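Local coordinates for mandelate racemase/muconate lactonizing enzyme family protein (Bradyrhizobium sp. ORS 278, PDB 3TOY) that belongs to the mandelate racemase/muconate lactonizing enzyme family, with a capping N-terminal domain beside an enolase-like barrel, its own function not established, at residues A27-T33 / I60-Q66; G70-L74 / G129-A133. All blocks are in the same frame, centred on the assembly; numbering follows the deposited sequence.

Contact 1: residues A27-T33 / I60-Q66; sequences AAITGVT and IDVTTDQ
Residues 29-33 and 60-64 run antiparallel, their axes at 157°, with Val-32 and Val-62 as a non-hydrogen-bonded pair and Thr-33 and Asp-61 as a hydrogen-bonded one. At Thr-63 the ladder breaks step: Thr-30 and Gly-31 both face it, a classic beta bulge. Thr-63 O takes a nearly straight bond from Thr-30 N (2.8 Å, 175° at the hydrogen) and a weak one from Gly-31 N, while Thr-63 N returns a bond to Gly-31 O.

The bulge swings Thr-30 toward the partner strand. Its hydroxyl sits between its own backbone N and carbonyl carbon (chi1 53°), and from there Thr-30 OG1 hydrogen-bonds to Thr-63 OG1 at 2.7 Å, either able to donate, the two side chains crossing at about a right angle. Threonine suits both positions, joining a short hydroxyl to a beta-branched carbon; a water links Thr-30 OG1 to Thr-64 O. Glycine at 31 keeps the backbone close to the Thr-63 hydroxyl without a CB pressing on it.

Beyond the strands Asp-65 acts as a clasp. Ala-28 N hydrogen-bonds to Asp-65 OD1 (2.9 Å), reaching it from above the carboxylate plane, and Asp-65 N donates back to Ala-28 O. Thr-64 OG1 accepts from Gln-66 N in an ST turn that fixes this corner and also bonds to Val-68 O. The amide of Gln-66 lies against Ala-27, CD to CB 3.7 Å; its NE2 bonds to Thr-25 O and its OE1 to a water.

On the Val-32 face, Val-32 CG2 and Val-62 CG2 lie side by side at 4.0 Å, and Ile-29 CG1 reaches Val-62 CG1. This apolar layer packs on Val-89 of helix 82-95 and on Ala-133 and Phe-134 of helix 122-142, while strand 69-75 continues the sheet beyond 60-64.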
loop_
_atom_site.group_PDB
_atom_site.type_symbol
_atom_site.label_atom_id
_atom_site.label_comp_id
_atom_site.label_asym_id
_atom_site.label_seq_id
_atom_site.Cartn_x
_atom_site.Cartn_y
_atom_site.Cartn_z
ATOM N N ALA A 27 37.833 12.264 -32.504
ATOM C CA ALA A 27 38.196 13.644 -32.195
ATOM C C ALA A 27 38.487 13.866 -30.710
ATOM O O ALA A 27 37.906 13.210 -29.840
ATOM C CB ALA A 27 37.115 14.620 -32.692
ATOM N N ALA A 28 39.405 14.786 -30.425
ATOM C CA ALA A 28 39.638 15.244 -29.059
ATOM C C ALA A 28 39.234 16.692 -28.927
ATOM O O ALA A 28 39.237 17.447 -29.897
ATOM C CB ALA A 28 41.094 15.056 -28.652
ATOM N N ILE A 29 38.847 17.063 -27.715
ATOM C CA ILE A 29 38.490 18.421 -27.395
ATOM C C ILE A 29 39.785 19.198 -27.230
ATOM O O ILE A 29 40.734 18.689 -26.623
ATOM C CB ILE A 29 37.691 18.455 -26.070
ATOM C CG1 ILE A 29 36.328 17.756 -26.271
ATOM C CG2 ILE A 29 37.527 19.887 -25.547
ATOM C CD1 ILE A 29 35.719 17.244 -24.969
ATOM N N THR A 30 39.820 20.417 -27.776
ATOM C CA THR A 30 40.994 21.288 -27.636
ATOM C C THR A 30 40.687 22.482 -26.739
ATOM O O THR A 30 41.565 23.011 -26.059
ATOM C CB THR A 30 41.512 21.779 -29.007
ATOM O OG1 THR A 30 40.439 22.383 -29.743
ATOM C CG2 THR A 30 42.069 20.619 -29.820
ATOM N N GLY A 31 39.433 22.916 -26.715
ATOM C CA GLY A 31 39.079 24.027 -25.858
ATOM C C GLY A 31 37.591 24.274 -25.781
ATOM O O GLY A 31 36.814 23.737 -26.575
ATOM N N VAL A 32 37.210 25.121 -24.835
ATOM C CA VAL A 32 35.823 25.467 -24.630
ATOM C C VAL A 32 35.735 26.954 -24.313
ATOM O O VAL A 32 36.425 27.455 -23.425
ATOM C CB VAL A 32 35.243 24.626 -23.454
ATOM C CG1 VAL A 32 33.887 25.137 -23.048
ATOM C CG2 VAL A 32 35.181 23.165 -23.860
ATOM N N THR A 33 34.886 27.674 -25.034
ATOM C CA THR A 33 34.655 29.056 -24.696
ATOM C C THR A 33 33.156 29.295 -24.595
ATOM O O THR A 33 32.369 28.611 -25.237
ATOM C CB THR A 33 35.293 30.015 -25.728
ATOM O OG1 THR A 33 34.563 29.966 -26.959
ATOM C CG2 THR A 33 36.732 29.615 -25.982
ATOM N N ILE A 60 27.831 28.399 -26.354
ATOM C CA ILE A 60 28.903 27.502 -25.966
ATOM C C ILE A 60 29.558 26.975 -27.215
ATOM O O ILE A 60 28.880 26.528 -28.144
ATOM C CB ILE A 60 28.343 26.303 -25.114
ATOM C CG1 ILE A 60 27.710 26.825 -23.816
ATOM C CG2 ILE A 60 29.395 25.242 -24.877
ATOM C CD1 ILE A 60 27.099 25.722 -22.879
ATOM N N ASP A 61 30.890 27.041 -27.239
ATOM C CA ASP A 61 31.673 26.507 -28.348
ATOM C C ASP A 61 32.684 25.511 -27.831
ATOM O O ASP A 61 33.479 25.815 -26.948
ATOM C CB ASP A 61 32.410 27.629 -29.087
ATOM C CG ASP A 61 31.467 28.655 -29.654
ATOM O OD1 ASP A 61 30.532 28.272 -30.374
ATOM O OD2 ASP A 61 31.651 29.856 -29.380
ATOM N N VAL A 62 32.670 24.323 -28.397
ATOM C CA VAL A 62 33.626 23.313 -28.003
ATOM C C VAL A 62 34.509 22.997 -29.204
ATOM O O VAL A 62 34.080 22.336 -30.143
ATOM C CB VAL A 62 32.931 22.016 -27.505
ATOM C CG1 VAL A 62 33.976 20.924 -27.221
ATOM C CG2 VAL A 62 32.077 22.302 -26.255
ATOM N N THR A 63 35.755 23.464 -29.167
ATOM C CA THR A 63 36.646 23.271 -30.304
ATOM C C THR A 63 37.265 21.893 -30.204
ATOM O O THR A 63 37.568 21.423 -29.105
ATOM C CB THR A 63 37.778 24.340 -30.338
ATOM O OG1 THR A 63 38.575 24.225 -29.154
ATOM C CG2 THR A 63 37.201 25.743 -30.410
ATOM N N THR A 64 37.457 21.260 -31.355
ATOM C CA THR A 64 38.070 19.945 -31.433
ATOM C C THR A 64 39.313 20.012 -32.320
ATOM O O THR A 64 39.609 21.054 -32.905
ATOM C CB THR A 64 37.111 18.926 -32.060
ATOM O OG1 THR A 64 37.017 19.140 -33.477
ATOM C CG2 THR A 64 35.714 19.073 -31.430
ATOM N N ASP A 65 40.005 18.885 -32.433
ATOM C CA ASP A 65 41.207 18.791 -33.257
ATOM C C ASP A 65 40.911 18.234 -34.649
ATOM O O ASP A 65 41.813 17.735 -35.325
ATOM C CB ASP A 65 42.273 17.942 -32.543
ATOM C CG ASP A 65 41.853 16.481 -32.369
ATOM O OD1 ASP A 65 40.700 16.124 -32.704
ATOM O OD2 ASP A 65 42.690 15.680 -31.909
ATOM N N GLN A 66 39.648 18.291 -35.076
ATOM C CA GLN A 66 39.290 17.775 -36.399
ATOM C C GLN A 66 38.514 18.781 -37.243
ATOM O O GLN A 66 37.691 18.410 -38.082
ATOM C CB GLN A 66 38.574 16.417 -36.311
ATOM C CG GLN A 66 39.463 15.304 -35.778
ATOM C CD GLN A 66 38.823 13.928 -35.868
ATOM O OE1 GLN A 66 37.709 13.782 -36.359
ATOM N NE2 GLN A 66 39.539 12.907 -35.396
HETATM O O HOH W 1 35.939 12.040 -35.324
HETATM O O HOH W 2 41.570 23.257 -31.835
HETATM O O HOH W 3 36.095 27.418 -28.089
#

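Contact 2: residues G70-L74 / G129-A133; sequences GHSYL and GLDMA
Ser-72 turns its side chain toward helix 129-133, and Ser-72 OG donates a hydrogen bond to Gly-129 O at 2.7 Å; chi1 of 72°, which sets OG between its own backbone N and carbonyl carbon, brings it there. The hydroxyl stands above the carbonyl plane, 36° out of it, and the helical bond from Ala-133 N reaches the same oxygen from the opposite face, so two donors grip it. Serine brings a polar group into a buried seam yet is small enough for the helix to come close: Ser-72 CB lies 3.7 Å from Met-132 CB.

Small residues set the spacing at both ends. Gly-70 CA approaches Ala-133 O at 3.5 Å in a CA-H...O contact, an approach that the absence of a side chain on Gly-70 permits, and the methyl of Ala-133 rests beside the Ser-72 hydroxyl. At the other end Leu-74 CD2 lies over the bare Gly-129 CA at 3.7 Å. Met-132, bent at chi3 (-79°), curls its CE along the strand to Tyr-73 O.

Helix 122-142 thus covers one face of strand 69-75, whose edge pairs with strand 50-64; on its far side the helix meets helices 82-95 and 103-113 through Leu-130.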
loop_
_atom_site.group_PDB
_atom_site.type_symbol
_atom_site.label_atom_id
_atom_site.label_comp_id
_atom_site.label_asym_id
_atom_site.label_seq_id
_atom_site.Cartn_x
_atom_site.Cartn_y
_atom_site.Cartn_z
ATOM N N GLY A 70 31.824 22.332 -31.890
ATOM C CA GLY A 70 30.453 22.045 -31.442
ATOM C C GLY A 70 29.838 23.271 -30.797
ATOM O O GLY A 70 30.515 24.020 -30.091
ATOM N N HIS A 71 28.547 23.477 -31.025
ATOM C CA HIS A 71 27.859 24.613 -30.474
ATOM C C HIS A 71 26.618 24.147 -29.697
ATOM O O HIS A 71 26.006 23.145 -30.050
ATOM C CB HIS A 71 27.349 25.531 -31.587
ATOM C CG HIS A 71 28.399 25.947 -32.575
ATOM N ND1 HIS A 71 29.368 26.884 -32.280
ATOM C CD2 HIS A 71 28.613 25.573 -33.858
ATOM C CE1 HIS A 71 30.139 27.061 -33.339
ATOM N NE2 HIS A 71 29.702 26.279 -34.309
ATOM N N SER A 72 26.242 24.923 -28.691
ATOM C CA SER A 72 24.948 24.773 -28.031
ATOM C C SER A 72 24.685 26.081 -27.324
ATOM O O SER A 72 25.584 26.918 -27.220
ATOM C CB SER A 72 25.019 23.625 -27.017
ATOM O OG SER A 72 25.793 24.020 -25.900
ATOM N N TYR A 73 23.462 26.303 -26.859
ATOM C CA TYR A 73 23.224 27.461 -25.994
ATOM C C TYR A 73 22.318 27.111 -24.805
ATOM O O TYR A 73 21.550 26.115 -24.835
ATOM C CB TYR A 73 22.613 28.650 -26.775
ATOM C CG TYR A 73 21.152 28.457 -27.142
ATOM C CD1 TYR A 73 20.134 28.887 -26.285
ATOM C CD2 TYR A 73 20.792 27.833 -28.328
ATOM C CE1 TYR A 73 18.784 28.690 -26.607
ATOM C CE2 TYR A 73 19.464 27.636 -28.662
ATOM C CZ TYR A 73 18.468 28.059 -27.790
ATOM O OH TYR A 73 17.158 27.867 -28.127
ATOM N N LEU A 74 22.437 27.932 -23.772
ATOM C CA LEU A 74 21.599 27.885 -22.585
ATOM C C LEU A 74 20.758 29.146 -22.507
ATOM O O LEU A 74 21.267 30.248 -22.768
ATOM C CB LEU A 74 22.479 27.821 -21.347
ATOM C CG LEU A 74 23.460 26.657 -21.279
ATOM C CD1 LEU A 74 24.349 26.825 -20.051
ATOM C CD2 LEU A 74 22.730 25.318 -21.240
ATOM N N GLY A 129 24.810 21.832 -21.087
ATOM C CA GLY A 129 25.174 22.672 -22.237
ATOM C C GLY A 129 26.352 22.053 -22.970
ATOM O O GLY A 129 26.356 22.006 -24.200
ATOM N N LEU A 130 27.338 21.580 -22.214
ATOM C CA LEU A 130 28.502 20.901 -22.783
ATOM C C LEU A 130 28.095 19.643 -23.521
ATOM O O LEU A 130 28.526 19.388 -24.646
ATOM C CB LEU A 130 29.560 20.588 -21.707
ATOM C CG LEU A 130 30.302 21.825 -21.176
ATOM C CD1 LEU A 130 31.019 21.604 -19.864
ATOM C CD2 LEU A 130 31.279 22.362 -22.260
ATOM N N ASP A 131 27.245 18.837 -22.892
ATOM C CA ASP A 131 26.789 17.622 -23.545
ATOM C C ASP A 131 26.157 17.897 -24.913
ATOM O O ASP A 131 26.426 17.184 -25.886
ATOM C CB ASP A 131 25.799 16.849 -22.634
ATOM C CG ASP A 131 25.345 15.551 -23.269
ATOM O OD1 ASP A 131 26.056 14.529 -23.129
ATOM O OD2 ASP A 131 24.284 15.567 -23.928
ATOM N N MET A 132 25.309 18.905 -25.001
ATOM C CA MET A 132 24.653 19.221 -26.280
ATOM C C MET A 132 25.701 19.615 -27.337
ATOM O O MET A 132 25.629 19.201 -28.496
ATOM C CB MET A 132 23.647 20.361 -26.117
ATOM C CG MET A 132 22.305 19.936 -25.503
ATOM S SD MET A 132 21.127 21.277 -25.436
ATOM C CE MET A 132 21.717 22.157 -23.994
ATOM N N ALA A 133 26.663 20.426 -26.919
ATOM C CA ALA A 133 27.723 20.849 -27.833
ATOM C C ALA A 133 28.567 19.654 -28.282
ATOM O O ALA A 133 28.983 19.597 -29.443
ATOM C CB ALA A 133 28.575 21.931 -27.197
#

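How the contacts relate
From the N terminus, contact 1 closes first, bringing the outer ends of the hairpin 29-47 and 50-64 together across 26 intervening, mostly strand residues. Contact 2 opens only afterwards, on the next strand, and closes over a longer, largely helical excursion of 54 residues, so the two follow in series without crossing. They share one sheet, since strand 60-64 pairs with strand 69-75 through Val-62 N and Gly-70 O. Asp-61 OD1 bonds to His-71 ND1 on one face; on the other, Val-62 and Ile-60 pack against Ala-133 and Gly-129. Together they tie the N-terminal domain's antiparallel sheet to its helix 122-142.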